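Adenylosuccinate lyase (Francisella tularensis subsp. tularensis SCHU S4, PDB 4EEI) probably catalyses the cleavage of adenylosuccinate to AMP and fumarate, and a parallel fumarate-releasing step in the de novo purine pathway. Local coordinates at residues E46-Q52 / I76-F80; R37-K41 / F87-G91. All coordinates share one frame; numbering follows the deposited sequence.

Overall arrangement
Both interactions lie at one end of the elongated, mostly helical subunit, in its N-terminal helical region. Their centres are about 14 Å apart, and they lie about 39 Å (interaction 1) and 42 Å (interaction 2) from the centre of the chain. Along the sequence, 37-41 comes first, then 46-52, 76-80 and 87-91, so interaction 2 brackets interaction 1. Interaction 1 joins the end regions of helices 43-50 and 68-77. Interaction 2 joins the loops that follow helices 16-33 and 68-77. F88 bridges them, packing on I47 and I76. Residues of both also pack on helix 16-33. Interaction 2 also meets the second subunit.

Interaction 1 of 2, residues E46-Q52 / I76-F80; sequences EIRARAQ and IAEQF
Q52 N donates to Q79 OE1 at 2.8 Å, the shorter of two bonds between the backbone of Q52 and the side-chain amide of Q79. This is a contact between the end regions of two helices in the helical N-terminal region of the fumarase/aspartase fold. Segment 46-52 runs off helix 43-50, and the end region of helix 68-77 leads into a type I beta turn from A77 to F80. The second bond runs from Q79 NE2 to Q52 O at 3.0 Å and is nearly straight, with an N-H...O angle of 167°. Both acceptors are met on a lone pair, in the carbonyl plane. The amide thus pairs with the N-H and C=O of one residue, and this pair of bonds should resist rotation of the amide. NE2 also donates to S75 O, which ties the amide to its own helix. Q79 reaches across because its chain is extended beyond CG.

The F80 ring packs beside this pair of bonds. I47 CG1 lies over one face, 4.2 Å from the ring centroid and 13° off the ring normal, a CH-pi contact. I47 CG2 touches F80 CZ at 3.8 Å. A51 CB meets the ring at its edge, in plane. R50 comes from the more exposed side: the guanidinium lays one face over F80 CE2, with the two planes tilted 55° apart. I47 also packs on L28 and L31, and A51 on L24, so helix 16-33 backs the apolar side. Close to the amide bonds, I76 CD1 rests against Q52 O at 3.8 Å.

Interaction 2 of 2, residues R37-K41 / F87-G91; sequences RMVPK and FFHFG. With EDO (1,2-ethanediol), chain Y.
M38 CG presses on F87 CE2 at 3.5 Å, the tightest point between the two segments. Two loops meet here, within the helical N-terminal region of the fumarase/aspartase fold. Segment 37-41 links helices 16-33 and 43-50, and segment 87-91 lies between helices 68-77 and 94-131. No hydrogen bond crosses the contact, which is held by apolar and Met-aromatic packing.

M38 and F87 form the tight part. The M38 CG lies between the backbone N and the carbonyl carbon (chi1 75°). Further bends at chi2 and chi3 fold the thioether toward F90. SD lies 5.3 Å from the centroid of the F87 ring and 4.9 Å from that of F90, oblique to both. The M38 CE methyl then touches F90 CE1 at 3.8 Å. Within 87-91, the two aromatics pack together, with F87 CD2 over one face of the F90 ring. V39 and F87 lie alongside, pointing in opposite senses, and V39 CG2 reaches F87 CB at 3.7 Å. L31 of helix 16-33 touches both V39 and F87.

The second subunit closes on this packed side. There V361 of the second subunit packs on F87 and F90, and H358 of the second subunit meets the F90 ring edge-to-face and accepts a hydrogen bond from G91 N.

The other side is looser and faces solvent. Exposed P40 stands roughly perpendicular to the line of the F87 side chain and makes a lighter contact, with P40 CD 4.1 Å from F87 CE1. K41 NZ forms a salt bridge with D36. A 1,2-ethanediol, probably from the crystallisation liquor, sits nearby and makes one weak hydrogen bond, from its O2 to R37 O at 3.3 Å.

Interaction 1 of 2, residues E46-Q52 / I76-F80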
loop_
_atom_site.group_PDB
_atom_site.type_symbol
_atom_site.label_atom_id
_atom_site.label_comp_id
_atom_site.label_asym_id
_atom_site.label_seq_id
_atom_site.Cartn_x
_atom_site.Cartn_y
_atom_site.Cartn_z
ATOM N N GLU B 46 28.337 -16.631 35.583
ATOM C CA GLU B 46 28.228 -15.822 36.795
ATOM C C GLU B 46 27.176 -14.725 36.622
ATOM O O GLU B 46 26.297 -14.545 37.468
ATOM C CB GLU B 46 29.585 -15.194 37.109
ATOM C CG GLU B 46 29.577 -14.182 38.242
ATOM C CD GLU B 46 29.662 -14.828 39.613
ATOM O OE1 GLU B 46 29.661 -16.076 39.684
ATOM O OE2 GLU B 46 29.735 -14.088 40.620
ATOM N N ILE B 47 27.267 -14.004 35.508
ATOM C CA ILE B 47 26.345 -12.913 35.224
ATOM C C ILE B 47 24.937 -13.452 34.969
ATOM O O ILE B 47 23.945 -12.880 35.434
ATOM C CB ILE B 47 26.849 -12.068 34.036
ATOM C CG1 ILE B 47 28.189 -11.412 34.387
ATOM C CG2 ILE B 47 25.817 -11.021 33.629
ATOM C CD1 ILE B 47 28.811 -10.603 33.245
ATOM N N ARG B 48 24.858 -14.565 34.245
ATOM C CA ARG B 48 23.582 -15.216 33.955
ATOM C C ARG B 48 22.801 -15.526 35.231
ATOM O O ARG B 48 21.586 -15.359 35.276
ATOM C CB ARG B 48 23.822 -16.501 33.147
ATOM C CG ARG B 48 22.559 -17.254 32.738
ATOM C CD ARG B 48 22.872 -18.402 31.767
ATOM N NE ARG B 48 23.407 -17.942 30.483
ATOM C CZ ARG B 48 24.644 -18.181 30.047
ATOM N NH1 ARG B 48 25.494 -18.887 30.779
ATOM N NH2 ARG B 48 25.035 -17.724 28.862
ATOM N N ALA B 49 23.505 -15.948 36.275
ATOM C CA ALA B 49 22.852 -16.382 37.513
ATOM C C ALA B 49 22.358 -15.243 38.406
ATOM O O ALA B 49 21.531 -15.458 39.292
ATOM C CB ALA B 49 23.790 -17.298 38.308
ATOM N N ARG B 50 22.865 -14.035 38.183
ATOM C CA ARG B 50 22.641 -12.942 39.127
ATOM C C ARG B 50 21.951 -11.719 38.527
ATOM O O ARG B 50 21.220 -11.010 39.218
ATOM C CB ARG B 50 23.976 -12.524 39.730
ATOM C CG ARG B 50 24.807 -13.690 40.224
ATOM C CD ARG B 50 25.234 -13.463 41.657
ATOM N NE ARG B 50 25.715 -12.098 41.847
ATOM C CZ ARG B 50 26.972 -11.716 41.653
ATOM N NH1 ARG B 50 27.882 -12.600 41.269
ATOM N NH2 ARG B 50 27.323 -10.451 41.844
ATOM N N ALA B 51 22.190 -11.468 37.244
ATOM C CA ALA B 51 21.726 -10.234 36.618
ATOM C C ALA B 51 20.211 -10.099 36.664
ATOM O O ALA B 51 19.479 -11.049 36.368
ATOM C CB ALA B 51 22.227 -10.133 35.177
ATOM N N GLN B 52 19.749 -8.912 37.040
ATOM C CA GLN B 52 18.322 -8.625 37.060
ATOM C C GLN B 52 17.947 -7.711 35.901
ATOM O O GLN B 52 18.726 -6.842 35.506
ATOM C CB GLN B 52 17.933 -7.965 38.384
ATOM C CG GLN B 52 18.241 -8.805 39.620
ATOM C CD GLN B 52 17.347 -10.019 39.729
ATOM O OE1 GLN B 52 16.122 -9.905 39.676
ATOM N NE2 GLN B 52 17.953 -11.191 39.874
ATOM N N ILE B 76 23.034 -3.444 33.559
ATOM C CA ILE B 76 23.604 -4.750 33.898
ATOM C C ILE B 76 24.942 -4.610 34.635
ATOM O O ILE B 76 25.127 -5.148 35.733
ATOM C CB ILE B 76 23.827 -5.613 32.635
ATOM C CG1 ILE B 76 22.505 -5.876 31.898
ATOM C CG2 ILE B 76 24.532 -6.911 32.999
ATOM C CD1 ILE B 76 21.395 -6.439 32.778
ATOM N N ALA B 77 25.873 -3.889 34.016
ATOM C CA ALA B 77 27.214 -3.700 34.563
ATOM C C ALA B 77 27.232 -3.168 35.997
ATOM O O ALA B 77 28.099 -3.544 36.800
ATOM C CB ALA B 77 28.030 -2.787 33.652
ATOM N N GLU B 78 26.284 -2.297 36.328
ATOM C CA GLU B 78 26.287 -1.678 37.653
ATOM C C GLU B 78 25.882 -2.663 38.757
ATOM O O GLU B 78 25.947 -2.338 39.945
ATOM C CB GLU B 78 25.417 -0.412 37.681
ATOM C CG GLU B 78 23.917 -0.658 37.651
ATOM C CD GLU B 78 23.112 0.636 37.644
ATOM O OE1 GLU B 78 23.717 1.725 37.526
ATOM O OE2 GLU B 78 21.873 0.562 37.753
ATOM N N GLN B 79 25.478 -3.870 38.363
ATOM C CA GLN B 79 25.129 -4.904 39.335
ATOM C C GLN B 79 26.345 -5.757 39.695
ATOM O O GLN B 79 26.260 -6.635 40.549
ATOM C CB GLN B 79 24.012 -5.796 38.789
ATOM C CG GLN B 79 22.716 -5.054 38.473
ATOM C CD GLN B 79 21.650 -5.958 37.885
ATOM O OE1 GLN B 79 21.349 -7.017 38.431
ATOM N NE2 GLN B 79 21.079 -5.546 36.759
ATOM N N PHE B 80 27.476 -5.492 39.051
ATOM C CA PHE B 80 28.668 -6.326 39.230
ATOM C C PHE B 80 29.935 -5.522 39.495
ATOM O O PHE B 80 29.967 -4.311 39.266
ATOM C CB PHE B 80 28.872 -7.206 37.996
ATOM C CG PHE B 80 27.719 -8.122 37.721
ATOM C CD1 PHE B 80 26.680 -7.723 36.895
ATOM C CD2 PHE B 80 27.662 -9.375 38.315
ATOM C CE1 PHE B 80 25.609 -8.560 36.657
ATOM C CE2 PHE B 80 26.597 -10.222 38.082
ATOM C CZ PHE B 80 25.565 -9.813 37.250
#

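Interaction 2 of 2, residues R37-K41 / F87-G91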
loop_
_atom_site.group_PDB
_atom_site.type_symbol
_atom_site.label_atom_id
_atom_site.label_comp_id
_atom_site.label_asym_id
_atom_site.label_seq_id
_atom_site.Cartn_x
_atom_site.Cartn_y
_atom_site.Cartn_z
ATOM N N ARG B 37 38.645 -17.198 24.327
ATOM C CA ARG B 37 39.743 -16.272 24.090
ATOM C C ARG B 37 40.138 -15.549 25.372
ATOM O O ARG B 37 40.829 -16.109 26.219
ATOM C CB ARG B 37 39.369 -15.264 23.004
ATOM C CG ARG B 37 38.952 -15.905 21.691
ATOM C CD ARG B 37 39.572 -15.189 20.504
ATOM N NE ARG B 37 38.622 -14.291 19.855
ATOM C CZ ARG B 37 38.880 -13.024 19.554
ATOM N NH1 ARG B 37 37.957 -12.279 18.964
ATOM N NH2 ARG B 37 40.062 -12.499 19.845
ATOM N N MET B 38 39.696 -14.303 25.509
ATOM C CA MET B 38 40.289 -13.388 26.477
ATOM C C MET B 38 39.472 -13.305 27.765
ATOM O O MET B 38 39.941 -12.775 28.770
ATOM C CB MET B 38 40.453 -11.994 25.868
ATOM C CG MET B 38 39.155 -11.214 25.740
ATOM S SD MET B 38 38.206 -11.696 24.286
ATOM C CE MET B 38 39.275 -11.108 22.977
ATOM N N VAL B 39 38.251 -13.829 27.729
ATOM C CA VAL B 39 37.363 -13.766 28.884
ATOM C C VAL B 39 37.570 -14.959 29.810
ATOM O O VAL B 39 37.548 -16.106 29.371
ATOM C CB VAL B 39 35.883 -13.717 28.457
ATOM C CG1 VAL B 39 34.996 -13.452 29.663
ATOM C CG2 VAL B 39 35.674 -12.657 27.388
ATOM N N PRO B 40 37.769 -14.681 31.094
ATOM C CA PRO B 40 37.978 -15.743 32.084
ATOM C C PRO B 40 36.815 -16.727 32.072
ATOM O O PRO B 40 35.659 -16.293 32.004
ATOM C CB PRO B 40 38.004 -14.979 33.411
ATOM C CG PRO B 40 38.507 -13.618 33.042
ATOM C CD PRO B 40 37.898 -13.337 31.688
ATOM N N LYS B 41 37.114 -18.024 32.110
ATOM C CA LYS B 41 36.067 -19.048 32.111
ATOM C C LYS B 41 35.120 -18.835 33.285
ATOM O O LYS B 41 35.569 -18.540 34.394
ATOM C CB LYS B 41 36.673 -20.448 32.206
ATOM C CG LYS B 41 37.660 -20.782 31.102
ATOM C CD LYS B 41 36.984 -20.836 29.742
ATOM C CE LYS B 41 37.951 -21.296 28.657
ATOM N NZ LYS B 41 37.249 -21.544 27.363
ATOM N N PHE B 87 34.231 -7.507 30.321
ATOM C CA PHE B 87 34.108 -7.935 28.936
ATOM C C PHE B 87 32.660 -7.966 28.475
ATOM O O PHE B 87 32.353 -8.477 27.397
ATOM C CB PHE B 87 34.792 -9.287 28.727
ATOM C CG PHE B 87 36.292 -9.220 28.817
ATOM C CD1 PHE B 87 36.967 -9.757 29.905
ATOM C CD2 PHE B 87 37.025 -8.596 27.824
ATOM C CE1 PHE B 87 38.346 -9.688 29.989
ATOM C CE2 PHE B 87 38.400 -8.523 27.900
ATOM C CZ PHE B 87 39.065 -9.068 28.983
ATOM N N PHE B 88 31.769 -7.409 29.287
ATOM C CA PHE B 88 30.375 -7.303 28.884
ATOM C C PHE B 88 30.298 -6.364 27.685
ATOM O O PHE B 88 30.886 -5.278 27.696
ATOM C CB PHE B 88 29.501 -6.795 30.032
ATOM C CG PHE B 88 28.031 -7.040 29.822
ATOM C CD1 PHE B 88 27.490 -8.299 30.042
ATOM C CD2 PHE B 88 27.194 -6.018 29.389
ATOM C CE1 PHE B 88 26.132 -8.538 29.848
ATOM C CE2 PHE B 88 25.834 -6.246 29.192
ATOM C CZ PHE B 88 25.303 -7.510 29.420
ATOM N N HIS B 89 29.608 -6.810 26.641
ATOM C CA HIS B 89 29.461 -6.029 25.414
ATOM C C HIS B 89 30.819 -5.685 24.795
ATOM O O HIS B 89 31.123 -4.525 24.523
ATOM C CB HIS B 89 28.653 -4.760 25.691
ATOM C CG HIS B 89 28.061 -4.141 24.465
ATOM N ND1 HIS B 89 26.838 -4.523 23.956
ATOM C CD2 HIS B 89 28.523 -3.167 23.646
ATOM C CE1 HIS B 89 26.572 -3.809 22.874
ATOM N NE2 HIS B 89 27.579 -2.980 22.666
ATOM N N PHE B 90 31.635 -6.706 24.575
ATOM C CA PHE B 90 32.968 -6.506 24.046
ATOM C C PHE B 90 32.980 -6.887 22.570
ATOM O O PHE B 90 32.503 -7.962 22.205
ATOM C CB PHE B 90 33.951 -7.369 24.841
ATOM C CG PHE B 90 35.383 -7.187 24.452
ATOM C CD1 PHE B 90 35.969 -8.028 23.519
ATOM C CD2 PHE B 90 36.157 -6.203 25.045
ATOM C CE1 PHE B 90 37.296 -7.881 23.172
ATOM C CE2 PHE B 90 37.491 -6.045 24.697
ATOM C CZ PHE B 90 38.062 -6.886 23.755
ATOM N N GLY B 91 33.488 -5.995 21.724
ATOM C CA GLY B 91 33.656 -6.297 20.309
ATOM C C GLY B 91 32.400 -6.157 19.457
ATOM O O GLY B 91 32.489 -5.873 18.257
HETATM C C1 EDO Y . 41.823 -20.372 25.403
HETATM O O1 EDO Y . 40.914 -20.109 26.481
HETATM C C2 EDO Y . 42.573 -19.094 25.046
HETATM O O2 EDO Y . 43.132 -18.522 26.237
#